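Local coordinates for protein 1H-3-hydroxy-4-oxoquinoline 2,4-dioxygenase (Pseudomonas putida, PDB 3IBT) that catalyses the cofactor-independent cleavage of 3-hydroxy-1H-quinolin-4-one by dioxygen, releasing carbon monoxide and N-formylanthranilate, at residues P114-D120 and P206-Y212; F129-L133 and I185-R190; N159-H165 and T243-E249. One frame throughout, in Å; residues are numbered along the deposited sequence.

Interaction 1 (P114-D120 and P206-Y212); sequences PKTIIID and PEICHIY. Unlike the reference sequence in segment 114-120: Ile118 (reference Val).
Lys115 pairs with Glu207 and Ile119 with Ile211 at the two ends of a parallel beta ladder, in which strands 115-119 and 207-212 lie side by side in the central sheet of an alpha/beta-hydrolase fold. Their axes approach to 4.7 Å and run at 22° to each other. Six backbone bonds alternate direction along the ladder: Glu207 N, Cys209 N and Ile211 N donate to Pro114 O, Thr116 O and Ile118 O, while Thr116 N, Ile118 N and Asp120 N donate to Glu207 O, Cys209 O and Ile211 O. The bond from Ile118 N to Cys209 O is the straightest, at 170°. The backbone groups of Ile117 and Ile119 that face away from strand 207-212 hydrogen-bond to strand 89-94 and Ser95, and those of Ile208 and His210 to Trp233 and His235, so both strands are interior to the sheet.

On the face of Ile117, Cys209 and Ile211, Ile117 CG2 meets Ile211 CD1 at 3.8 Å; helix 251-261 packs there. On the other, Ile118 turns CG1 between its backbone N and carbonyl carbon (chi1 44°), which carries CD1 across to Ile208 CG2 at 3.5 Å. Polar ends find outside partners: Thr116 OG1 bonds to Asn101, Glu207 OE1 to His235, Lys115 NZ to the carbonyl of Phe261, His210 ND1 to Gln224 and NE2 to Trp121 N. Asp120, which by similarity raises the basicity of the active-site His244, accepts at OD1 from Ser213 N and Gln214 N. Its own amide closes the ladder, Asp120 N lying 2.7 Å from Ile211 O.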
loop_
_atom_site.group_PDB
_atom_site.type_symbol
_atom_site.label_atom_id
_atom_site.label_comp_id
_atom_site.label_asym_id
_atom_site.label_seq_id
_atom_site.Cartn_x
_atom_site.Cartn_y
_atom_site.Cartn_z
ATOM N N PRO A 114 11.040 -3.902 13.595
ATOM C CA PRO A 114 10.196 -4.797 14.405
ATOM C C PRO A 114 8.680 -4.589 14.272
ATOM O O PRO A 114 7.924 -5.289 14.941
ATOM C CB PRO A 114 10.657 -4.491 15.847
ATOM C CG PRO A 114 11.223 -3.094 15.804
ATOM C CD PRO A 114 11.613 -2.788 14.384
ATOM N N LYS A 115 8.263 -3.625 13.442
ATOM C CA LYS A 115 6.864 -3.218 13.276
ATOM C C LYS A 115 6.583 -2.638 11.915
ATOM O O LYS A 115 7.417 -1.946 11.313
ATOM C CB LYS A 115 6.494 -2.141 14.247
ATOM C CG LYS A 115 6.385 -2.587 15.640
ATOM C CD LYS A 115 5.545 -1.602 16.440
ATOM C CE LYS A 115 6.049 -1.461 17.863
ATOM N NZ LYS A 115 5.022 -0.728 18.681
ATOM N N THR A 116 5.366 -2.859 11.442
ATOM C CA THR A 116 4.998 -2.359 10.123
ATOM C C THR A 116 3.471 -2.194 10.033
ATOM O O THR A 116 2.734 -2.784 10.829
ATOM C CB THR A 116 5.570 -3.306 9.061
ATOM O OG1 THR A 116 5.454 -2.726 7.760
ATOM C CG2 THR A 116 4.867 -4.655 9.110
ATOM N N ILE A 117 2.975 -1.371 9.117
ATOM C CA ILE A 117 1.535 -1.202 9.017
ATOM C C ILE A 117 1.146 -1.365 7.601
ATOM O O ILE A 117 1.828 -0.948 6.689
ATOM C CB ILE A 117 1.111 0.200 9.413
ATOM C CG1 ILE A 117 1.460 0.453 10.883
ATOM C CG2 ILE A 117 -0.386 0.438 9.071
ATOM C CD1 ILE A 117 1.046 1.718 11.384
ATOM N N ILE A 118 0.000 -1.956 7.431
ATOM C CA ILE A 118 -0.589 -2.168 6.130
ATOM C C ILE A 118 -2.022 -1.670 6.185
ATOM O O ILE A 118 -2.655 -1.709 7.235
ATOM C CB ILE A 118 -0.561 -3.640 5.793
ATOM C CG1 ILE A 118 -1.009 -4.456 7.021
ATOM C CG2 ILE A 118 0.847 -4.047 5.369
ATOM C CD1 ILE A 118 -0.809 -5.905 6.863
ATOM N N ILE A 119 -2.526 -1.183 5.070
ATOM C CA ILE A 119 -3.824 -0.555 5.061
ATOM C C ILE A 119 -4.653 -1.177 3.940
ATOM O O ILE A 119 -4.255 -1.159 2.781
ATOM C CB ILE A 119 -3.707 0.962 4.867
ATOM C CG1 ILE A 119 -2.904 1.566 6.015
ATOM C CG2 ILE A 119 -5.067 1.600 4.774
ATOM C CD1 ILE A 119 -2.700 3.033 5.918
ATOM N N ASP A 120 -5.795 -1.748 4.280
ATOM C CA ASP A 120 -6.730 -2.158 3.270
ATOM C C ASP A 120 -6.134 -3.065 2.226
ATOM O O ASP A 120 -6.302 -2.845 1.024
ATOM C CB ASP A 120 -7.457 -0.985 2.618
ATOM C CG ASP A 120 -8.964 -1.239 2.575
ATOM O OD1 ASP A 120 -9.686 -0.548 3.326
ATOM O OD2 ASP A 120 -9.432 -2.189 1.868
ATOM N N PRO A 206 7.364 -9.409 12.665
ATOM C CA PRO A 206 7.158 -8.121 13.318
ATOM C C PRO A 206 5.780 -8.056 13.900
ATOM O O PRO A 206 4.929 -8.881 13.561
ATOM C CB PRO A 206 7.210 -7.122 12.161
ATOM C CG PRO A 206 6.954 -7.892 10.975
ATOM C CD PRO A 206 7.463 -9.276 11.206
ATOM N N GLU A 207 5.537 -7.059 14.736
ATOM C CA GLU A 207 4.164 -6.702 15.036
ATOM C C GLU A 207 3.618 -6.013 13.769
ATOM O O GLU A 207 4.234 -5.065 13.231
ATOM C CB GLU A 207 4.089 -5.849 16.292
ATOM C CG GLU A 207 4.830 -6.487 17.486
ATOM C CD GLU A 207 4.116 -7.718 18.105
ATOM O OE1 GLU A 207 3.179 -7.504 18.896
ATOM O OE2 GLU A 207 4.507 -8.895 17.847
ATOM N N ILE A 208 2.520 -6.566 13.253
ATOM C CA ILE A 208 1.871 -6.076 12.029
ATOM C C ILE A 208 0.478 -5.560 12.371
ATOM O O ILE A 208 -0.316 -6.264 13.021
ATOM C CB ILE A 208 1.753 -7.179 10.948
ATOM C CG1 ILE A 208 3.091 -7.925 10.829
ATOM C CG2 ILE A 208 1.319 -6.570 9.600
ATOM C CD1 ILE A 208 3.111 -9.044 9.811
ATOM N N CYS A 209 0.183 -4.333 11.952
ATOM C CA CYS A 209 -1.110 -3.739 12.223
ATOM C C CYS A 209 -1.782 -3.496 10.900
ATOM O O CYS A 209 -1.223 -2.801 10.050
ATOM C CB CYS A 209 -0.927 -2.426 12.962
ATOM S SG CYS A 209 -2.421 -1.441 13.204
ATOM N N HIS A 210 -2.958 -4.098 10.722
ATOM C CA HIS A 210 -3.797 -3.911 9.535
ATOM C C HIS A 210 -4.947 -2.952 9.800
ATOM O O HIS A 210 -5.899 -3.300 10.528
ATOM C CB HIS A 210 -4.392 -5.252 9.066
ATOM C CG HIS A 210 -5.085 -5.162 7.735
ATOM N ND1 HIS A 210 -6.237 -5.856 7.444
ATOM C CD2 HIS A 210 -4.793 -4.433 6.622
ATOM C CE1 HIS A 210 -6.615 -5.584 6.202
ATOM N NE2 HIS A 210 -5.756 -4.716 5.681
ATOM N N ILE A 211 -4.856 -1.766 9.200
ATOM C CA ILE A 211 -5.935 -0.762 9.191
ATOM C C ILE A 211 -6.777 -0.938 7.935
ATOM O O ILE A 211 -6.251 -1.163 6.871
ATOM C CB ILE A 211 -5.358 0.664 9.202
ATOM C CG1 ILE A 211 -4.537 0.909 10.477
ATOM C CG2 ILE A 211 -6.459 1.685 9.162
ATOM C CD1 ILE A 211 -3.546 2.083 10.357
ATOM N N TYR A 212 -8.083 -0.854 8.021
ATOM C CA TYR A 212 -8.896 -1.257 6.878
ATOM C C TYR A 212 -10.367 -0.986 7.114
ATOM O O TYR A 212 -10.878 -1.119 8.268
ATOM C CB TYR A 212 -8.712 -2.741 6.639
ATOM C CG TYR A 212 -9.530 -3.564 7.599
ATOM C CD1 TYR A 212 -10.792 -4.013 7.252
ATOM C CD2 TYR A 212 -9.063 -3.857 8.874
ATOM C CE1 TYR A 212 -11.574 -4.749 8.152
ATOM C CE2 TYR A 212 -9.834 -4.617 9.772
ATOM C CZ TYR A 212 -11.095 -5.045 9.403
ATOM O OH TYR A 212 -11.884 -5.767 10.260
#

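Interaction 2 (F129-L133 and I185-R190); sequences FWQQL and IEANYR
Tyr189 meets Phe129 and Trp130 where segments 129-133 and 185-190, of helices 127-135 and 175-192, run at 140° to each other. The short segments lie 10.8 Å apart axis to axis, a spacing filled by large side chains, and no hydrogen bond crosses between them. Tyr189 can be followed outward. Its CB rests against the six-membered end of the Trp130 indole, 3.5 Å from CH2. Farther along, CD1, CE1 and CZ present their face to the edge of Phe129, with Tyr189 CE1 at 3.6 Å from Phe129 CE2. This is a T-shaped pair, with planes at 66°. At the tip, OH bonds to the carbonyl of Leu122. Phe129 reaches across because its CG is anti to the backbone N (chi1 -175°), and its CZ also touches Ile185 CG2 at 3.9 Å. Leu133 completes the patch, laying CD2 on Ile185 CG2 and CD1 on the aliphatic part of Glu186, whose OE1 is bonded by Gln137. Ile185 approaches Trp30, a substrate-binding residue by similarity. Both helices belong to the largely helical insertion between strands 115-119 and 207-212, the usual place of the cap in alpha/beta-hydrolases, where helix 142-154 packs Phe149 against Phe129 and Leu133.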
loop_
_atom_site.group_PDB
_atom_site.type_symbol
_atom_site.label_atom_id
_atom_site.label_comp_id
_atom_site.label_asym_id
_atom_site.label_seq_id
_atom_site.Cartn_x
_atom_site.Cartn_y
_atom_site.Cartn_z
ATOM N N PHE A 129 -12.811 -11.129 -7.026
ATOM C CA PHE A 129 -11.467 -10.606 -7.145
ATOM C C PHE A 129 -10.652 -11.212 -8.302
ATOM O O PHE A 129 -10.159 -10.490 -9.182
ATOM C CB PHE A 129 -10.782 -10.854 -5.817
ATOM C CG PHE A 129 -9.437 -10.275 -5.719
ATOM C CD1 PHE A 129 -9.263 -8.891 -5.741
ATOM C CD2 PHE A 129 -8.334 -11.103 -5.580
ATOM C CE1 PHE A 129 -7.997 -8.330 -5.646
ATOM C CE2 PHE A 129 -7.051 -10.564 -5.461
ATOM C CZ PHE A 129 -6.888 -9.172 -5.477
ATOM N N TRP A 130 -10.507 -12.531 -8.306
ATOM C CA TRP A 130 -9.810 -13.213 -9.374
ATOM C C TRP A 130 -10.312 -12.824 -10.742
ATOM O O TRP A 130 -9.543 -12.775 -11.689
ATOM C CB TRP A 130 -10.023 -14.701 -9.237
ATOM C CG TRP A 130 -9.347 -15.242 -8.083
ATOM C CD1 TRP A 130 -9.908 -15.743 -6.955
ATOM C CD2 TRP A 130 -7.954 -15.341 -7.921
ATOM N NE1 TRP A 130 -8.935 -16.167 -6.095
ATOM C CE2 TRP A 130 -7.722 -15.928 -6.669
ATOM C CE3 TRP A 130 -6.866 -15.001 -8.726
ATOM C CZ2 TRP A 130 -6.452 -16.184 -6.200
ATOM C CZ3 TRP A 130 -5.608 -15.249 -8.257
ATOM C CH2 TRP A 130 -5.403 -15.842 -7.011
ATOM N N GLN A 131 -11.613 -12.589 -10.854
ATOM C CA GLN A 131 -12.156 -12.154 -12.121
ATOM C C GLN A 131 -11.648 -10.785 -12.513
ATOM O O GLN A 131 -11.198 -10.580 -13.628
ATOM C CB GLN A 131 -13.675 -12.144 -12.099
ATOM C CG GLN A 131 -14.284 -12.113 -13.505
ATOM C CD GLN A 131 -15.758 -12.436 -13.504
ATOM O OE1 GLN A 131 -16.485 -12.066 -12.568
ATOM N NE2 GLN A 131 -16.219 -13.141 -14.548
ATOM N N GLN A 132 -11.728 -9.848 -11.580
ATOM C CA GLN A 132 -11.382 -8.460 -11.848
ATOM C C GLN A 132 -9.905 -8.332 -12.167
ATOM O O GLN A 132 -9.494 -7.430 -12.913
ATOM C CB GLN A 132 -11.715 -7.577 -10.659
ATOM C CG GLN A 132 -13.085 -7.787 -10.041
ATOM C CD GLN A 132 -13.334 -6.783 -8.930
ATOM O OE1 GLN A 132 -13.212 -7.102 -7.747
ATOM N NE2 GLN A 132 -13.626 -5.539 -9.311
ATOM N N LEU A 133 -9.108 -9.240 -11.612
ATOM C CA LEU A 133 -7.721 -9.305 -11.992
ATOM C C LEU A 133 -7.571 -9.762 -13.448
ATOM O O LEU A 133 -6.640 -9.340 -14.172
ATOM C CB LEU A 133 -6.944 -10.183 -11.037
ATOM C CG LEU A 133 -6.871 -9.581 -9.640
ATOM C CD1 LEU A 133 -6.151 -10.559 -8.772
ATOM C CD2 LEU A 133 -6.173 -8.220 -9.604
ATOM N N ILE A 185 -0.253 -8.444 -9.029
ATOM C CA ILE A 185 -1.062 -8.753 -7.865
ATOM C C ILE A 185 -1.487 -10.213 -7.969
ATOM O O ILE A 185 -1.345 -11.016 -7.003
ATOM C CB ILE A 185 -2.313 -7.837 -7.783
ATOM C CG1 ILE A 185 -1.930 -6.357 -7.587
ATOM C CG2 ILE A 185 -3.271 -8.320 -6.661
ATOM C CD1 ILE A 185 -3.075 -5.364 -7.800
ATOM N N GLU A 186 -1.972 -10.536 -9.175
ATOM C CA GLU A 186 -2.350 -11.885 -9.522
ATOM C C GLU A 186 -1.187 -12.784 -9.193
ATOM O O GLU A 186 -1.328 -13.664 -8.373
ATOM C CB GLU A 186 -2.738 -12.013 -10.993
ATOM C CG GLU A 186 -3.934 -12.953 -11.228
ATOM C CD GLU A 186 -4.242 -13.260 -12.717
ATOM O OE1 GLU A 186 -3.428 -12.928 -13.626
ATOM O OE2 GLU A 186 -5.312 -13.879 -12.974
ATOM N N ALA A 187 -0.025 -12.552 -9.786
ATOM C CA ALA A 187 1.154 -13.378 -9.457
ATOM C C ALA A 187 1.358 -13.659 -7.919
ATOM O O ALA A 187 1.565 -14.829 -7.504
ATOM C CB ALA A 187 2.393 -12.784 -10.070
ATOM N N ASN A 188 1.263 -12.614 -7.085
ATOM C CA ASN A 188 1.549 -12.751 -5.661
ATOM C C ASN A 188 0.546 -13.665 -4.967
ATOM O O ASN A 188 0.912 -14.523 -4.157
ATOM C CB ASN A 188 1.565 -11.391 -4.982
ATOM C CG ASN A 188 2.609 -10.463 -5.544
ATOM O OD1 ASN A 188 3.779 -10.798 -5.569
ATOM N ND2 ASN A 188 2.189 -9.296 -6.003
ATOM N N TYR A 189 -0.721 -13.499 -5.286
ATOM C CA TYR A 189 -1.696 -14.414 -4.708
ATOM C C TYR A 189 -1.402 -15.874 -5.004
ATOM O O TYR A 189 -1.536 -16.715 -4.115
ATOM C CB TYR A 189 -3.103 -14.045 -5.121
ATOM C CG TYR A 189 -3.615 -12.917 -4.277
ATOM C CD1 TYR A 189 -3.394 -11.612 -4.651
ATOM C CD2 TYR A 189 -4.283 -13.166 -3.084
ATOM C CE1 TYR A 189 -3.847 -10.588 -3.884
ATOM C CE2 TYR A 189 -4.742 -12.139 -2.321
ATOM C CZ TYR A 189 -4.512 -10.850 -2.734
ATOM O OH TYR A 189 -4.933 -9.801 -1.973
ATOM N N ARG A 190 -0.946 -16.132 -6.237
ATOM C CA ARG A 190 -0.631 -17.469 -6.758
ATOM C C ARG A 190 0.587 -18.019 -6.091
ATOM O O ARG A 190 0.727 -19.209 -5.954
ATOM C CB ARG A 190 -0.325 -17.392 -8.244
ATOM C CG ARG A 190 -1.447 -16.844 -9.075
ATOM C CD ARG A 190 -2.143 -17.914 -9.961
ATOM N NE ARG A 190 -2.998 -17.256 -10.956
ATOM C CZ ARG A 190 -2.544 -16.505 -11.978
ATOM N NH1 ARG A 190 -1.224 -16.287 -12.201
ATOM N NH2 ARG A 190 -3.432 -15.955 -12.796
#

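Interaction 3 (N159-H165 and T243-E249); sequences NADVLNH and THFPSLE
Val162 and His165 reach segment 243-249 through the same kind of torsion: CG1 of Val162 (chi1 171°) and CG of His165 (chi1 -178°) each stand anti to the backbone N. Here helix 160-169 packs on the short helix 246-249 and on the loop before it, which carries His244, by similarity the active-site histidine, at the place of the catalytic histidine in the alpha/beta-hydrolase fold. Val162 divides its two methyls. CG1 lies 3.7 Å from Phe245 CD1, whereas CG2 settles on Leu248 CB at 3.8 Å and beside the backbone of Glu249. One turn on, the His165 ring directs its edge at a face of Phe245, the planes inclined at 62°; its CD2 is the nearest atom, 4.2 Å from Phe245 CE2. The opposite face of Phe245 is occupied by the CB of His244, so the phenyl ring lies between His165 and the residue that is, by similarity, the proton donor and acceptor. His244 makes no contact with residues 159-165; its ring stacks on Trp153.

Across the two segments the contact is packing, without hydrogen bonds. The polar ends look to other partners: Asp161 OD2 accepts from Asn39 ND2, and Glu249 OE2 from Arg242 N. Phe245 takes the N-cap position of helix 246-249, and its carbonyl oxygen accepts from both Leu248 N and Glu249 N. His165 also lies close to Gln32, a substrate-binding residue by similarity. Leu248 CD1 packs against the root of this histidine, 3.6 Å from His165 CB.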
loop_
_atom_site.group_PDB
_atom_site.type_symbol
_atom_site.label_atom_id
_atom_site.label_comp_id
_atom_site.label_asym_id
_atom_site.label_seq_id
_atom_site.Cartn_x
_atom_site.Cartn_y
_atom_site.Cartn_z
ATOM N N ASN A 159 -17.645 11.252 -0.632
ATOM C CA ASN A 159 -16.326 11.825 -0.307
ATOM C C ASN A 159 -15.497 12.474 -1.459
ATOM O O ASN A 159 -14.888 11.780 -2.313
ATOM C CB ASN A 159 -15.480 10.849 0.501
ATOM C CG ASN A 159 -14.239 11.522 1.132
ATOM O OD1 ASN A 159 -14.078 11.587 2.353
ATOM N ND2 ASN A 159 -13.359 12.010 0.280
ATOM N N ALA A 160 -15.467 13.814 -1.432
ATOM C CA ALA A 160 -14.846 14.634 -2.468
ATOM C C ALA A 160 -13.482 14.082 -2.865
ATOM O O ALA A 160 -13.225 13.881 -4.055
ATOM C CB ALA A 160 -14.730 16.055 -2.005
ATOM N N ASP A 161 -12.651 13.794 -1.861
ATOM C CA ASP A 161 -11.259 13.385 -2.031
ATOM C C ASP A 161 -11.091 11.984 -2.567
ATOM O O ASP A 161 -10.132 11.722 -3.280
ATOM C CB ASP A 161 -10.492 13.449 -0.706
ATOM C CG ASP A 161 -10.442 14.849 -0.098
ATOM O OD1 ASP A 161 -10.587 15.871 -0.848
ATOM O OD2 ASP A 161 -10.220 14.911 1.148
ATOM N N VAL A 162 -11.981 11.066 -2.201
ATOM C CA VAL A 162 -11.885 9.678 -2.683
ATOM C C VAL A 162 -12.338 9.650 -4.121
ATOM O O VAL A 162 -11.656 9.082 -4.985
ATOM C CB VAL A 162 -12.762 8.724 -1.857
ATOM C CG1 VAL A 162 -12.817 7.397 -2.494
ATOM C CG2 VAL A 162 -12.195 8.592 -0.492
ATOM N N LEU A 163 -13.498 10.271 -4.354
ATOM C CA LEU A 163 -14.006 10.468 -5.712
ATOM C C LEU A 163 -12.942 11.106 -6.595
ATOM O O LEU A 163 -12.667 10.616 -7.681
ATOM C CB LEU A 163 -15.302 11.284 -5.717
ATOM C CG LEU A 163 -16.469 10.556 -5.059
ATOM C CD1 LEU A 163 -17.634 11.459 -4.843
ATOM C CD2 LEU A 163 -16.901 9.412 -5.909
ATOM N N ASN A 164 -12.305 12.162 -6.113
ATOM C CA ASN A 164 -11.306 12.831 -6.932
ATOM C C ASN A 164 -10.181 11.880 -7.301
ATOM O O ASN A 164 -9.602 11.942 -8.426
ATOM C CB ASN A 164 -10.701 14.060 -6.247
ATOM C CG ASN A 164 -9.666 14.741 -7.139
ATOM O OD1 ASN A 164 -9.955 15.085 -8.289
ATOM N ND2 ASN A 164 -8.452 14.873 -6.648
ATOM N N HIS A 165 -9.868 11.022 -6.325
ATOM C CA HIS A 165 -8.795 10.072 -6.490
ATOM C C HIS A 165 -9.113 9.103 -7.633
ATOM O O HIS A 165 -8.362 8.986 -8.614
ATOM C CB HIS A 165 -8.548 9.320 -5.219
ATOM C CG HIS A 165 -7.427 8.357 -5.328
ATOM N ND1 HIS A 165 -6.111 8.755 -5.375
ATOM C CD2 HIS A 165 -7.416 7.012 -5.422
ATOM C CE1 HIS A 165 -5.331 7.695 -5.474
ATOM N NE2 HIS A 165 -6.101 6.623 -5.516
ATOM N N THR A 243 -15.292 2.935 2.181
ATOM C CA THR A 243 -14.325 3.067 1.100
ATOM C C THR A 243 -13.101 2.173 1.262
ATOM O O THR A 243 -12.797 1.702 2.367
ATOM C CB THR A 243 -13.907 4.566 1.061
ATOM O OG1 THR A 243 -14.760 5.237 0.151
ATOM C CG2 THR A 243 -12.391 4.847 0.784
ATOM N N HIS A 244 -12.386 1.988 0.157
ATOM C CA HIS A 244 -11.116 1.247 0.118
ATOM C C HIS A 244 -9.863 2.066 0.569
ATOM O O HIS A 244 -8.814 1.465 0.799
ATOM C CB HIS A 244 -10.966 0.628 -1.302
ATOM C CG HIS A 244 -9.690 -0.134 -1.561
ATOM N ND1 HIS A 244 -9.302 -1.237 -0.826
ATOM C CD2 HIS A 244 -8.755 0.008 -2.537
ATOM C CE1 HIS A 244 -8.172 -1.722 -1.321
ATOM N NE2 HIS A 244 -7.818 -0.985 -2.358
ATOM N N PHE A 245 -9.965 3.397 0.733
ATOM C CA PHE A 245 -8.786 4.256 1.043
ATOM C C PHE A 245 -9.020 5.004 2.331
ATOM O O PHE A 245 -9.383 6.191 2.346
ATOM C CB PHE A 245 -8.548 5.227 -0.060
ATOM C CG PHE A 245 -8.939 4.694 -1.375
ATOM C CD1 PHE A 245 -10.237 4.866 -1.841
ATOM C CD2 PHE A 245 -8.017 3.987 -2.156
ATOM C CE1 PHE A 245 -10.634 4.361 -3.097
ATOM C CE2 PHE A 245 -8.378 3.483 -3.408
ATOM C CZ PHE A 245 -9.706 3.665 -3.887
ATOM N N PRO A 246 -8.851 4.294 3.450
ATOM C CA PRO A 246 -9.049 4.973 4.722
ATOM C C PRO A 246 -8.124 6.206 4.916
ATOM O O PRO A 246 -8.421 7.109 5.698
ATOM C CB PRO A 246 -8.755 3.875 5.755
ATOM C CG PRO A 246 -8.110 2.758 5.029
ATOM C CD PRO A 246 -8.504 2.861 3.603
ATOM N N SER A 247 -7.012 6.254 4.209
ATOM C CA SER A 247 -6.122 7.396 4.330
ATOM C C SER A 247 -6.738 8.646 3.709
ATOM O O SER A 247 -6.335 9.739 4.033
ATOM C CB SER A 247 -4.823 7.079 3.641
ATOM O OG SER A 247 -5.123 6.644 2.311
ATOM N N LEU A 248 -7.712 8.464 2.817
ATOM C CA LEU A 248 -8.371 9.579 2.170
ATOM C C LEU A 248 -9.669 9.832 2.858
ATOM O O LEU A 248 -9.950 10.953 3.232
ATOM C CB LEU A 248 -8.661 9.249 0.713
ATOM C CG LEU A 248 -7.525 9.331 -0.292
ATOM C CD1 LEU A 248 -8.049 8.876 -1.664
ATOM C CD2 LEU A 248 -6.965 10.742 -0.359
ATOM N N GLU A 249 -10.467 8.774 3.018
ATOM C CA GLU A 249 -11.772 8.877 3.674
ATOM C C GLU A 249 -11.709 9.277 5.190
ATOM O O GLU A 249 -12.565 10.030 5.701
ATOM C CB GLU A 249 -12.561 7.584 3.494
ATOM C CG GLU A 249 -14.021 7.763 3.846
ATOM C CD GLU A 249 -14.822 6.444 3.776
ATOM O OE1 GLU A 249 -14.178 5.346 3.809
ATOM O OE2 GLU A 249 -16.096 6.519 3.673
#

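How the interactions relate
Interaction 1 belongs to the central sheet, interaction 2 is a partly buried contact between two helices beside the sheet, and interaction 3 is a buried junction between a helix and the histidine loop. Their chemistry follows: backbone hydrogen bonds dominate the first, whereas the other two rely on side-chain packing with one edge-to-face ring pair each. The contacts share no helix or strand. Interactions 1 and 3 nevertheless touch at the C-terminal end of strand 115-119, through a probable but weak hydrogen bond between Asp120 OD2 and His244 ND1 (2.9 Å) and packing of Ile119 on Pro246. Interaction 2 touches neither, its nearest atoms about 8 Å from each, although helix 127-135 follows strand 115-119 and helix 175-192 follows helix 160-169.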